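Local coordinates for extracellular fatty acid-binding protein (Gallus gallus, PDB 3SAO) that tightly binds bacterial ferric siderophores, lysophosphatidic acid and long-chain fatty acids in a lipocalin barrel and may act as an antibacterial factor, at residues Y75-E78 against E79-K82; M125-F128 against R129-A132. All coordinates share one frame; numbering follows the deposited sequence.

Contact 1 (Y75-E78 against E79-K82). With NKN ((2R)-2-hydroxy-3-(phosphonooxy)propyl tetradecanoate), chain C.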
ATOM      1  N   TYR A  75      -5.339  -1.639 -11.943  1.00 43.61           N
ATOM      2  CA  TYR A  75      -4.300  -0.789 -12.480  1.00 44.93           C
ATOM      3  C   TYR A  75      -3.007  -1.581 -12.574  1.00 45.34           C
ATOM      4  O   TYR A  75      -2.808  -2.530 -11.818  1.00 45.91           O
ATOM      5  CB  TYR A  75      -4.061   0.422 -11.596  1.00 44.49           C
ATOM      6  CG  TYR A  75      -5.212   1.353 -11.420  1.00 45.82           C
ATOM      7  CD1 TYR A  75      -5.169   2.623 -11.943  1.00 48.34           C
ATOM      8  CD2 TYR A  75      -6.322   0.984 -10.658  1.00 49.52           C
ATOM      9  CE1 TYR A  75      -6.202   3.496 -11.772  1.00 54.23           C
ATOM     10  CE2 TYR A  75      -7.373   1.840 -10.497  1.00 54.77           C
ATOM     11  CZ  TYR A  75      -7.303   3.101 -11.047  1.00 56.75           C
ATOM     12  OH  TYR A  75      -8.332   3.993 -10.876  1.00 72.14           O
ATOM     13  N   TYR A  76      -2.147  -1.175 -13.506  1.00 44.18           N
ATOM     14  CA  TYR A  76      -0.931  -1.907 -13.857  1.00 45.91           C
ATOM     15  C   TYR A  76       0.274  -0.981 -13.993  1.00 44.02           C
ATOM     16  O   TYR A  76       0.142   0.128 -14.546  1.00 44.45           O
ATOM     17  CB  TYR A  76      -1.121  -2.673 -15.165  1.00 51.17           C
ATOM     18  CG  TYR A  76       0.102  -3.469 -15.573  1.00 51.11           C
ATOM     19  CD1 TYR A  76       0.544  -4.525 -14.809  1.00 53.07           C
ATOM     20  CD2 TYR A  76       0.813  -3.154 -16.727  1.00 55.58           C
ATOM     21  CE1 TYR A  76       1.662  -5.275 -15.179  1.00 58.73           C
ATOM     22  CE2 TYR A  76       1.941  -3.903 -17.102  1.00 56.07           C
ATOM     23  CZ  TYR A  76       2.354  -4.957 -16.319  1.00 60.32           C
ATOM     24  OH  TYR A  76       3.455  -5.714 -16.669  1.00 67.91           O
ATOM     25  N   SER A  77       1.411  -1.415 -13.423  1.00 44.35           N
ATOM     26  CA  SER A  77       2.720  -0.774 -13.600  1.00 46.18           C
ATOM     27  C   SER A  77       3.678  -1.698 -14.358  1.00 47.88           C
ATOM     28  O   SER A  77       4.063  -2.731 -13.828  1.00 46.31           O
ATOM     29  CB  SER A  77       3.332  -0.405 -12.231  1.00 47.00           C
ATOM     30  OG  SER A  77       4.690   0.015 -12.394  1.00 44.64           O
ATOM     31  N   GLU A  78       4.146  -1.280 -15.539  1.00 47.57           N
ATOM     32  CA  GLU A  78       5.085  -2.092 -16.294  1.00 49.65           C
ATOM     33  C   GLU A  78       6.466  -2.158 -15.647  1.00 49.33           C
ATOM     34  O   GLU A  78       7.085  -3.207 -15.657  1.00 50.11           O
ATOM     35  CB  GLU A  78       5.229  -1.618 -17.746  1.00 55.55           C
ATOM     36  CG  GLU A  78       5.807  -2.741 -18.604  1.00 59.93           C
ATOM     37  CD  GLU A  78       5.839  -2.455 -20.081  1.00 65.30           C
ATOM     38  OE1 GLU A  78       5.509  -1.324 -20.513  1.00 62.49           O
ATOM     39  OE2 GLU A  78       6.271  -3.362 -20.814  1.00 67.24           O
ATOM     40  N   GLU A  79       6.933  -1.067 -15.048  1.00 47.33           N
ATOM     41  CA  GLU A  79       8.233  -1.055 -14.357  1.00 49.18           C
ATOM     42  C   GLU A  79       8.388  -2.189 -13.347  1.00 52.59           C
ATOM     43  O   GLU A  79       9.382  -2.921 -13.353  1.00 54.35           O
ATOM     44  CB  GLU A  79       8.449   0.288 -13.643  1.00 49.40           C
ATOM     45  CG  GLU A  79       9.711   0.375 -12.801  1.00 54.55           C
ATOM     46  CD  GLU A  79       9.767   1.607 -11.911  1.00 63.04           C
ATOM     47  OE1 GLU A  79       8.701   2.139 -11.505  1.00 64.38           O
ATOM     48  OE2 GLU A  79      10.895   2.054 -11.620  1.00 66.80           O
ATOM     49  N   ALA A  80       7.434  -2.259 -12.434  1.00 53.81           N
ATOM     50  CA  ALA A  80       7.485  -3.194 -11.325  1.00 55.29           C
ATOM     51  C   ALA A  80       6.777  -4.497 -11.669  1.00 55.70           C
ATOM     52  O   ALA A  80       6.676  -5.374 -10.834  1.00 56.46           O
ATOM     53  CB  ALA A  80       6.857  -2.551 -10.100  1.00 53.92           C
ATOM     54  N   GLU A  81       6.265  -4.624 -12.890  1.00 55.39           N
ATOM     55  CA  GLU A  81       5.486  -5.797 -13.267  1.00 54.86           C
ATOM     56  C   GLU A  81       4.431  -6.063 -12.187  1.00 52.25           C
ATOM     57  O   GLU A  81       4.371  -7.133 -11.615  1.00 51.61           O
ATOM     58  CB  GLU A  81       6.379  -7.030 -13.479  1.00 59.44           C
ATOM     59  CG  GLU A  81       7.274  -6.960 -14.728  1.00 68.47           C
ATOM     60  CD  GLU A  81       7.751  -8.340 -15.181  1.00 80.46           C
ATOM     61  OE1 GLU A  81       7.460  -8.731 -16.335  1.00 84.07           O
ATOM     62  OE2 GLU A  81       8.365  -9.065 -14.359  1.00 87.57           O
ATOM     63  N   LYS A  82       3.618  -5.057 -11.904  1.00 45.84           N
ATOM     64  CA  LYS A  82       2.786  -5.092 -10.722  1.00 48.06           C
ATOM     65  C   LYS A  82       1.384  -4.707 -11.127  1.00 45.99           C
ATOM     66  O   LYS A  82       1.165  -3.713 -11.839  1.00 45.02           O
ATOM     67  CB  LYS A  82       3.360  -4.170  -9.637  1.00 46.90           C
ATOM     68  CG  LYS A  82       2.548  -4.089  -8.372  1.00 51.76           C
ATOM     69  CD  LYS A  82       3.181  -3.050  -7.440  1.00 56.30           C
ATOM     70  CE  LYS A  82       2.756  -3.226  -6.016  1.00 57.56           C
ATOM     71  NZ  LYS A  82       3.396  -2.198  -5.138  1.00 55.57           N
TER
HETATM   72  OAA NKN C 161       1.189  -0.835  -5.004  1.00 61.99           O
HETATM   73  OAB NKN C 161      -0.199  -2.080  -3.533  1.00 63.39           O
HETATM   74  PAC NKN C 161       0.198  -0.676  -3.890  1.00 49.42           P
HETATM   75  OAD NKN C 161       0.634   0.198  -2.740  1.00 51.02           O
HETATM   76  OAE NKN C 161      -5.710   4.345  -2.392  1.00 76.44           O
HETATM   77  OAF NKN C 161      -1.102   0.040  -4.489  1.00 51.19           O
HETATM   78  CAG NKN C 161      -1.213   1.406  -4.906  1.00 54.20           C
HETATM   79  CAH NKN C 161      -2.675   1.795  -5.106  1.00 62.08           C
HETATM   80  CAI NKN C 161      -3.156   3.081  -4.412  1.00 68.87           C
HETATM   81  OAJ NKN C 161      -4.443   2.894  -3.784  1.00 71.76           O
HETATM   82  CAK NKN C 161      -5.462   3.921  -3.522  1.00 74.00           C
HETATM   83  CAL NKN C 161      -6.305   4.428  -4.662  1.00 71.56           C
HETATM   84  CAM NKN C 161      -7.766   4.116  -4.369  1.00 71.15           C
HETATM   85  CAN NKN C 161      -8.651   4.275  -5.599  1.00 69.56           C
HETATM   86  CAO NKN C 161      -7.836   4.534  -6.866  1.00 67.66           C
HETATM   87  OAY NKN C 161      -2.846   1.978  -6.514  1.00 74.60           O
HETATM   88  O   HOH W   1       6.147   2.638 -12.548  1.00 44.19           O
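The ring of Y76 meets the backbone of K82 obliquely, its CD1 lying 3.1 Å from K82 O, while Y76 OH runs on past the CA of E81. CG anti to the backbone N (chi1 -179°) leans the ring beside its own carbonyl carbon and alongside the backbone of E81 and K82. The bound lipid approaches the Y75 ring obliquely, its CAO 4.1 Å from Y75 OH. K82 O also receives the nearly straight hydrogen bond from S77 N (2.8 Å). The return bond, K82 N to S77 O (3.1 Å), completes an antiparallel hydrogen-bonded pair. The chain reverses through E79 and A80, closed by a weak bond from E81 N to E78 O; E81, with both backbone angles positive (49°, 55°), then forms a G1 beta bulge that sets E81 and K82 opposite the single S77. One water bridges S77 OG and E79 OE1, donating to the carboxylate. Extended throughout, the K82 chain puts NZ 2.6 Å from phosphate oxygen OAA; the ligand is also hydrogen-bonded by R112 and Y114. The hairpin joins strand 74-77 to strand 82-89; S77 and K82 touch F65 of strand 59-66, and E81 pairs through its backbone with V102 of strand 94-103.

Contact 2 (M125-F128 against R129-A132); sequences MAIF and RKLA
I127 and L131, one turn apart, cross obliquely, with their CD1 methyls 3.6 Å from each other. The CD1 of I127 reaches forward because CG1 stands anti to the backbone N (chi1 172°), and it also presses on K130 CE at 3.5 Å, a tight carbon-carbon approach. The K130 chain bends at chi3 (71°), which brings its CE and NZ over that methyl. On another side of the helix M125 and R129 also cross: the sulfur of M125, on a chain folded at chi2 and chi3, sits 4.0 Å from R129 NE and lies obliquely to the guanidinium, while R129 CG passes 3.5 Å from M125 O. F128 touches A16, L113 and V142 of strands 10-18, 106-115 and 142-144, so this face of helix 122-133 lies against the barrel. Four successive i to i+4 bonds hold the backbone, from R129 N to M125 O (2.9 Å) through A132 N to F128 O (2.8 Å). Across the two segments no side-chain hydrogen bond or salt bridge is added: I127 meets L131 and the CE end of K130 by dispersion, and the polarisable M125 sulfur lies near the probably cationic guanidinium in a loose contact, not a bond.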
ATOM      1  N   MET A 125     -10.465  -1.709   9.306  1.00 47.21           N
ATOM      2  CA  MET A 125      -9.663  -2.878   9.678  1.00 49.08           C
ATOM      3  C   MET A 125     -10.501  -4.157   9.532  1.00 49.80           C
ATOM      4  O   MET A 125     -10.003  -5.203   9.077  1.00 50.21           O
ATOM      5  CB  MET A 125      -9.102  -2.787  11.106  1.00 50.51           C
ATOM      6  CG  MET A 125      -8.248  -3.994  11.524  1.00 54.59           C
ATOM      7  SD  MET A 125      -6.753  -4.289  10.498  1.00 57.40           S
ATOM      8  CE  MET A 125      -5.843  -2.839  10.885  1.00 47.35           C
ATOM      9  N   ALA A 126     -11.759  -4.083   9.962  1.00 50.97           N
ATOM     10  CA  ALA A 126     -12.673  -5.222   9.870  1.00 51.85           C
ATOM     11  C   ALA A 126     -12.883  -5.706   8.427  1.00 49.85           C
ATOM     12  O   ALA A 126     -12.861  -6.930   8.175  1.00 50.34           O
ATOM     13  CB  ALA A 126     -14.002  -4.895  10.535  1.00 53.79           C
ATOM     14  N   ILE A 127     -13.017  -4.776   7.477  1.00 47.87           N
ATOM     15  CA  ILE A 127     -13.201  -5.156   6.064  1.00 48.00           C
ATOM     16  C   ILE A 127     -11.927  -5.783   5.513  1.00 44.19           C
ATOM     17  O   ILE A 127     -11.982  -6.751   4.744  1.00 44.06           O
ATOM     18  CB  ILE A 127     -13.656  -3.968   5.141  1.00 47.64           C
ATOM     19  CG1 ILE A 127     -13.649  -4.369   3.666  1.00 51.86           C
ATOM     20  CG2 ILE A 127     -12.774  -2.753   5.253  1.00 56.63           C
ATOM     21  CD1 ILE A 127     -14.516  -5.529   3.363  1.00 59.81           C
ATOM     22  N   PHE A 128     -10.789  -5.201   5.866  1.00 43.42           N
ATOM     23  CA  PHE A 128      -9.488  -5.755   5.454  1.00 42.77           C
ATOM     24  C   PHE A 128      -9.328  -7.209   5.928  1.00 41.34           C
ATOM     25  O   PHE A 128      -8.979  -8.103   5.129  1.00 39.67           O
ATOM     26  CB  PHE A 128      -8.366  -4.899   6.000  1.00 41.10           C
ATOM     27  CG  PHE A 128      -6.999  -5.361   5.604  1.00 43.34           C
ATOM     28  CD1 PHE A 128      -6.517  -5.164   4.307  1.00 43.33           C
ATOM     29  CD2 PHE A 128      -6.167  -5.921   6.536  1.00 46.08           C
ATOM     30  CE1 PHE A 128      -5.227  -5.608   3.953  1.00 45.29           C
ATOM     31  CE2 PHE A 128      -4.900  -6.366   6.188  1.00 46.39           C
ATOM     32  CZ  PHE A 128      -4.434  -6.196   4.899  1.00 49.02           C
ATOM     33  N   ARG A 129      -9.563  -7.431   7.225  1.00 44.00           N
ATOM     34  CA  ARG A 129      -9.418  -8.778   7.815  1.00 46.24           C
ATOM     35  C   ARG A 129     -10.397  -9.789   7.184  1.00 48.07           C
ATOM     36  O   ARG A 129     -10.000 -10.905   6.837  1.00 47.41           O
ATOM     37  CB  ARG A 129      -9.546  -8.743   9.343  1.00 47.26           C
ATOM     38  CG  ARG A 129      -8.346  -8.131  10.079  1.00 50.40           C
ATOM     39  CD  ARG A 129      -8.406  -8.369  11.582  1.00 56.43           C
ATOM     40  NE  ARG A 129      -7.205  -7.861  12.241  1.00 60.67           N
ATOM     41  CZ  ARG A 129      -6.032  -8.496  12.286  1.00 63.15           C
ATOM     42  NH1 ARG A 129      -5.880  -9.699  11.754  1.00 59.62           N
ATOM     43  NH2 ARG A 129      -5.005  -7.926  12.895  1.00 64.60           N
ATOM     44  N   LYS A 130     -11.637  -9.363   6.964  1.00 47.98           N
ATOM     45  CA  LYS A 130     -12.613 -10.143   6.200  1.00 48.69           C
ATOM     46  C   LYS A 130     -12.144 -10.550   4.816  1.00 46.03           C
ATOM     47  O   LYS A 130     -12.213 -11.715   4.440  1.00 47.39           O
ATOM     48  CB  LYS A 130     -13.918  -9.373   6.036  1.00 50.38           C
ATOM     49  CG  LYS A 130     -15.015 -10.179   5.379  1.00 56.38           C
ATOM     50  CD  LYS A 130     -16.348  -9.454   5.374  1.00 60.97           C
ATOM     51  CE  LYS A 130     -16.332  -8.277   4.417  1.00 63.87           C
ATOM     52  NZ  LYS A 130     -17.690  -7.693   4.248  1.00 72.54           N
ATOM     53  N   LEU A 131     -11.726  -9.582   4.018  1.00 42.66           N
ATOM     54  CA  LEU A 131     -11.265  -9.909   2.683  1.00 43.60           C
ATOM     55  C   LEU A 131      -9.958 -10.717   2.672  1.00 41.38           C
ATOM     56  O   LEU A 131      -9.786 -11.558   1.790  1.00 42.77           O
ATOM     57  CB  LEU A 131     -11.116  -8.646   1.859  1.00 42.74           C
ATOM     58  CG  LEU A 131     -12.441  -7.921   1.594  1.00 42.29           C
ATOM     59  CD1 LEU A 131     -12.177  -6.604   0.862  1.00 43.67           C
ATOM     60  CD2 LEU A 131     -13.440  -8.807   0.828  1.00 49.05           C
ATOM     61  N   ALA A 132      -9.035 -10.426   3.599  1.00 42.84           N
ATOM     62  CA  ALA A 132      -7.842 -11.267   3.818  1.00 41.32           C
ATOM     63  C   ALA A 132      -8.225 -12.704   4.117  1.00 43.82           C
ATOM     64  O   ALA A 132      -7.699 -13.658   3.516  1.00 44.48           O
ATOM     65  CB  ALA A 132      -6.976 -10.698   4.953  1.00 43.20           C
TER

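Contact 1 is a surface hairpin at one end of the barrel, and contact 2 is a partly buried stretch of the helix packed on the barrel's outside. Their centres lie about 25 Å apart and their nearest atoms about 13 Å, without touching. Both meet strand 82-89: 75-82 leads into it, and 125-132 lays L131 against L87 and D88, and I127 against D88. In contact 1 backbone pairing, a water and a lysine-phosphate bond set the chemistry, and K82 enters the ligand pocket directly. Contact 2 combines regular helical bonding with mainly apolar side-chain contacts; its F128 touches L113, a residue of the lysophosphatidic acid site, with the ligand about 10 Å from the F128 side chain.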